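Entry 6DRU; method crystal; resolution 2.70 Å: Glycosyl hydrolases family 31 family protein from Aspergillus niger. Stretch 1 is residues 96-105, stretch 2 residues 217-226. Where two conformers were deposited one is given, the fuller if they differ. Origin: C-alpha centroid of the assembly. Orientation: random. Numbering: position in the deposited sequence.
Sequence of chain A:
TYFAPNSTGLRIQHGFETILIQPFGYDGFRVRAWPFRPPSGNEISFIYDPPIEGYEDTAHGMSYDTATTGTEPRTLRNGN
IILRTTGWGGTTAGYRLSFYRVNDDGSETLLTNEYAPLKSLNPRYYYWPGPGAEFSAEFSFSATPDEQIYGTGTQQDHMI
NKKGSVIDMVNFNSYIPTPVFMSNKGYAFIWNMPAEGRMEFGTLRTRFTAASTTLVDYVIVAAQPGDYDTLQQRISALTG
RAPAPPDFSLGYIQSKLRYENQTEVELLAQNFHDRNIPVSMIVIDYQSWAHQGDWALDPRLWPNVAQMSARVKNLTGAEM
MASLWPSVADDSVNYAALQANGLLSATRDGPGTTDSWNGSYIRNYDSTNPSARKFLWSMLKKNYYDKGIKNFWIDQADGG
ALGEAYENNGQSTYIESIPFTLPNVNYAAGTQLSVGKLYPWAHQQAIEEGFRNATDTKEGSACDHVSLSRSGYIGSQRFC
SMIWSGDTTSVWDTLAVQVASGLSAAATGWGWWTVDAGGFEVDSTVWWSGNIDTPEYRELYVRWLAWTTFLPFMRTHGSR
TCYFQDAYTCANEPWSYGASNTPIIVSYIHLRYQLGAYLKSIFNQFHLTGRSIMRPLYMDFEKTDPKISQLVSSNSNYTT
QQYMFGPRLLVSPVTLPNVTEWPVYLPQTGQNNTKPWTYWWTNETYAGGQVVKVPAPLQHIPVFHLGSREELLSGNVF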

# COMPACT_ATOMS: atom_id res chain seq x y z
N ARG A 96 -4.35 30.06 -7.40
CA ARG A 96 -3.29 30.11 -6.39
C ARG A 96 -3.67 31.14 -5.33
O ARG A 96 -4.24 32.19 -5.65
CB ARG A 96 -1.95 30.47 -7.03
CG ARG A 96 -1.38 29.37 -7.91
CD ARG A 96 -0.66 28.31 -7.08
NE ARG A 96 -0.41 27.10 -7.85
CZ ARG A 96 -1.18 26.02 -7.83
NH1 ARG A 96 -2.26 25.99 -7.06
NH2 ARG A 96 -0.87 24.96 -8.57
N LEU A 97 -3.34 30.84 -4.08
CA LEU A 97 -3.74 31.67 -2.95
C LEU A 97 -2.58 32.52 -2.46
O LEU A 97 -1.43 32.08 -2.46
CB LEU A 97 -4.28 30.81 -1.81
CG LEU A 97 -5.37 29.79 -2.16
CD1 LEU A 97 -5.91 29.13 -0.90
CD2 LEU A 97 -6.49 30.45 -2.94
N SER A 98 -2.89 33.75 -2.05
CA SER A 98 -1.92 34.65 -1.44
C SER A 98 -2.64 35.50 -0.40
O SER A 98 -3.80 35.89 -0.61
CB SER A 98 -1.26 35.55 -2.49
OG SER A 98 -2.21 36.37 -3.15
N PHE A 99 -1.96 35.77 0.71
CA PHE A 99 -2.57 36.45 1.85
C PHE A 99 -1.77 37.69 2.22
O PHE A 99 -0.54 37.62 2.39
CB PHE A 99 -2.65 35.50 3.05
CG PHE A 99 -3.54 34.31 2.82
CD1 PHE A 99 -4.91 34.40 3.02
CD2 PHE A 99 -3.01 33.11 2.39
CE1 PHE A 99 -5.73 33.31 2.81
CE2 PHE A 99 -3.82 32.02 2.17
CZ PHE A 99 -5.18 32.12 2.38
N TYR A 100 -2.46 38.82 2.34
CA TYR A 100 -1.86 40.09 2.72
C TYR A 100 -2.52 40.62 3.98
O TYR A 100 -3.66 40.26 4.32
CB TYR A 100 -2.00 41.13 1.60
CG TYR A 100 -1.35 40.75 0.29
CD1 TYR A 100 -1.99 39.91 -0.61
CD2 TYR A 100 -0.10 41.25 -0.05
CE1 TYR A 100 -1.40 39.57 -1.81
CE2 TYR A 100 0.50 40.92 -1.25
CZ TYR A 100 -0.15 40.07 -2.13
OH TYR A 100 0.44 39.74 -3.32
N ARG A 101 -1.79 41.48 4.69
CA ARG A 101 -2.33 42.24 5.81
C ARG A 101 -2.37 43.72 5.46
O ARG A 101 -1.40 44.25 4.91
CB ARG A 101 -1.51 42.03 7.09
CG ARG A 101 -1.70 43.16 8.10
CD ARG A 101 -1.17 42.81 9.48
NE ARG A 101 0.20 42.31 9.43
CZ ARG A 101 1.26 43.06 9.16
NH1 ARG A 101 1.11 44.35 8.89
NH2 ARG A 101 2.48 42.52 9.14
N VAL A 102 -3.48 44.37 5.78
CA VAL A 102 -3.61 45.81 5.60
C VAL A 102 -3.06 46.48 6.85
O VAL A 102 -3.64 46.37 7.93
CB VAL A 102 -5.07 46.22 5.34
CG1 VAL A 102 -5.22 47.73 5.42
CG2 VAL A 102 -5.52 45.70 3.99
N ASN A 103 -1.93 47.17 6.71
CA ASN A 103 -1.30 47.82 7.85
C ASN A 103 -2.06 49.09 8.23
O ASN A 103 -2.99 49.53 7.54
CB ASN A 103 0.16 48.15 7.53
CG ASN A 103 0.91 46.97 6.96
OD1 ASN A 103 0.84 45.86 7.49
ND2 ASN A 103 1.65 47.20 5.88
N ASP A 104 -1.66 49.68 9.36
CA ASP A 104 -2.32 50.89 9.83
C ASP A 104 -2.05 52.07 8.90
O ASP A 104 -2.91 52.94 8.75
CB ASP A 104 -1.86 51.22 11.25
CG ASP A 104 -2.27 50.15 12.26
OD1 ASP A 104 -3.32 49.51 12.05
OD2 ASP A 104 -1.53 49.96 13.25
N ASP A 105 -0.88 52.11 8.27
CA ASP A 105 -0.51 53.20 7.38
C ASP A 105 -1.07 53.04 5.97
O ASP A 105 -0.61 53.74 5.06
CB ASP A 105 1.02 53.34 7.32
CG ASP A 105 1.70 52.12 6.71
OD1 ASP A 105 1.04 51.08 6.56
OD2 ASP A 105 2.90 52.22 6.39
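Stretch 2 (217-226) DYVIVAAQPG

The two strands of this contact run in nearly the same direction, yet they are joined by side chains rather than by a ladder of backbone hydrogen bonds, and the one hydrogen bond between the stretches comes from a glutamine lying just beyond the end of its strand. Strand 98-102 and strand 217-222 have axes that approach to 8.2 Å, with 23° between their N-to-C directions. Such a spacing is too wide for neighbours in a sheet and leaves room for a layer of side chains. The backbones draw closer toward their C-terminal ends: the CA atoms of Phe99 and Ile220 are 8.5 Å apart, whereas those of Arg101 and Ala222 are separated by 6.3 Å.

Stretch 2 is extended through Ala222, with the alternation expected of a beta strand. Tyr218, Ile220 and Ala222 direct their CA-to-CB bonds toward stretch 1, while the side chains of Val219 and Val221 are out of reach. Stretch 1 answers with Leu97, Phe99 and Arg101, so alternate residues of each stretch face the other here.

At the wide end, long side chains fill the gap. Tyr218, with chi1 in the p well, brings its OH within 3.6 Å of Leu97 CD1. Tyr218 OH also lies near the plane of the Phe99 ring, at its edge, 4.3 Å from Phe99 CE2. A tyrosine suits this place because its length spans the space between the strands. Next along the strand, Ile220 adopts the extended t,t rotamer and sets its CG2 methyl over one face of the Phe99 ring. Ile220 CG2 is 3.7 Å from Phe99 CE1 and 3.8 Å from the centroid of the Phe99 ring, only 16° off the ring normal, the geometry of a CH-pi contact. A branched aliphatic residue is apt here, offering a methyl group to a flat aromatic surface in a buried setting.

Where the backbones approach more closely, the small Ala222 takes up little space, its CB packing 4.2 Å from Arg101 CB. The rest of the arginine side chain extends past it along the loop that follows the strand. Arg101 NE comes within 2.9 Å of Ala223 O, although the angle is poor for a hydrogen bond. Pro225 lies over one face of the guanidinium, with its CD 3.4 Å from Arg101 NH1; the flat cation can pack against the ring's aliphatic carbon while its NH2 is hydrogen-bonded elsewhere in the structure.

Gln224 completes the contact. Its CA-to-CB bond points sideways, but chi1 and chi2, both in the m well, turn the amide end nearer to stretch 1. There Gln224 NE2 donates to Val102 O at 3.0 Å, with an N-H...O angle of 153°. Glutamine is well fitted to this role, having both the reach and a donor for a backbone carbonyl. Gln224 OE1 stands 3.6 Å from Asn103 CA, and Asp104, which is exposed, brings OD1 to 3.6 Å from Gln224 CD.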

# COMPACT_ATOMS: atom_id res chain seq x y z
N ASP A 217 -7.32 21.17 5.72
CA ASP A 217 -8.02 22.25 6.42
C ASP A 217 -7.01 23.06 7.21
O ASP A 217 -6.30 22.52 8.06
CB ASP A 217 -9.10 21.68 7.34
CG ASP A 217 -9.96 22.75 7.98
OD1 ASP A 217 -9.81 23.94 7.63
OD2 ASP A 217 -10.81 22.40 8.83
N TYR A 218 -6.93 24.36 6.93
CA TYR A 218 -6.08 25.25 7.70
C TYR A 218 -6.73 26.62 7.82
O TYR A 218 -7.62 26.98 7.04
CB TYR A 218 -4.67 25.36 7.10
CG TYR A 218 -4.57 26.01 5.74
CD1 TYR A 218 -4.48 27.39 5.60
CD2 TYR A 218 -4.53 25.24 4.58
CE1 TYR A 218 -4.38 27.99 4.36
CE2 TYR A 218 -4.43 25.83 3.33
CZ TYR A 218 -4.35 27.20 3.23
OH TYR A 218 -4.25 27.79 1.99
N VAL A 219 -6.27 27.39 8.81
CA VAL A 219 -6.77 28.72 9.10
C VAL A 219 -5.57 29.66 9.26
O VAL A 219 -4.59 29.30 9.91
CB VAL A 219 -7.64 28.75 10.37
CG1 VAL A 219 -8.14 30.16 10.65
CG2 VAL A 219 -8.81 27.79 10.25
N ILE A 220 -5.66 30.84 8.65
CA ILE A 220 -4.62 31.86 8.76
C ILE A 220 -5.27 33.14 9.28
O ILE A 220 -6.32 33.56 8.78
CB ILE A 220 -3.90 32.09 7.42
CG1 ILE A 220 -2.81 33.16 7.57
CG2 ILE A 220 -4.88 32.46 6.32
CD1 ILE A 220 -1.93 33.31 6.36
N VAL A 221 -4.64 33.75 10.28
CA VAL A 221 -5.15 34.97 10.90
C VAL A 221 -4.01 35.98 10.98
O VAL A 221 -2.87 35.63 11.31
CB VAL A 221 -5.74 34.69 12.30
CG1 VAL A 221 -4.73 33.99 13.19
CG2 VAL A 221 -6.22 35.98 12.94
N ALA A 222 -4.32 37.24 10.66
CA ALA A 222 -3.33 38.31 10.61
C ALA A 222 -3.48 39.26 11.79
O ALA A 222 -4.57 39.45 12.33
CB ALA A 222 -3.45 39.10 9.31
N ALA A 223 -2.35 39.86 12.19
CA ALA A 223 -2.34 40.89 13.22
C ALA A 223 -1.22 41.87 12.91
O ALA A 223 -0.26 41.54 12.21
CB ALA A 223 -2.16 40.29 14.62
N GLN A 224 -1.36 43.08 13.43
CA GLN A 224 -0.35 44.11 13.20
C GLN A 224 0.97 43.69 13.85
O GLN A 224 0.96 43.06 14.91
CB GLN A 224 -0.81 45.45 13.75
CG GLN A 224 -2.06 46.00 13.07
CD GLN A 224 -1.86 46.23 11.59
OE1 GLN A 224 -0.76 46.55 11.14
NE2 GLN A 224 -2.93 46.08 10.82
N PRO A 225 2.11 44.03 13.24
CA PRO A 225 3.39 43.49 13.72
C PRO A 225 3.70 43.94 15.14
O PRO A 225 3.31 45.02 15.57
CB PRO A 225 4.40 44.04 12.71
CG PRO A 225 3.73 45.21 12.09
CD PRO A 225 2.27 44.89 12.06
N GLY A 226 4.41 43.07 15.86
CA GLY A 226 4.70 43.28 17.26
C GLY A 226 3.54 43.00 18.20
O GLY A 226 3.75 42.94 19.41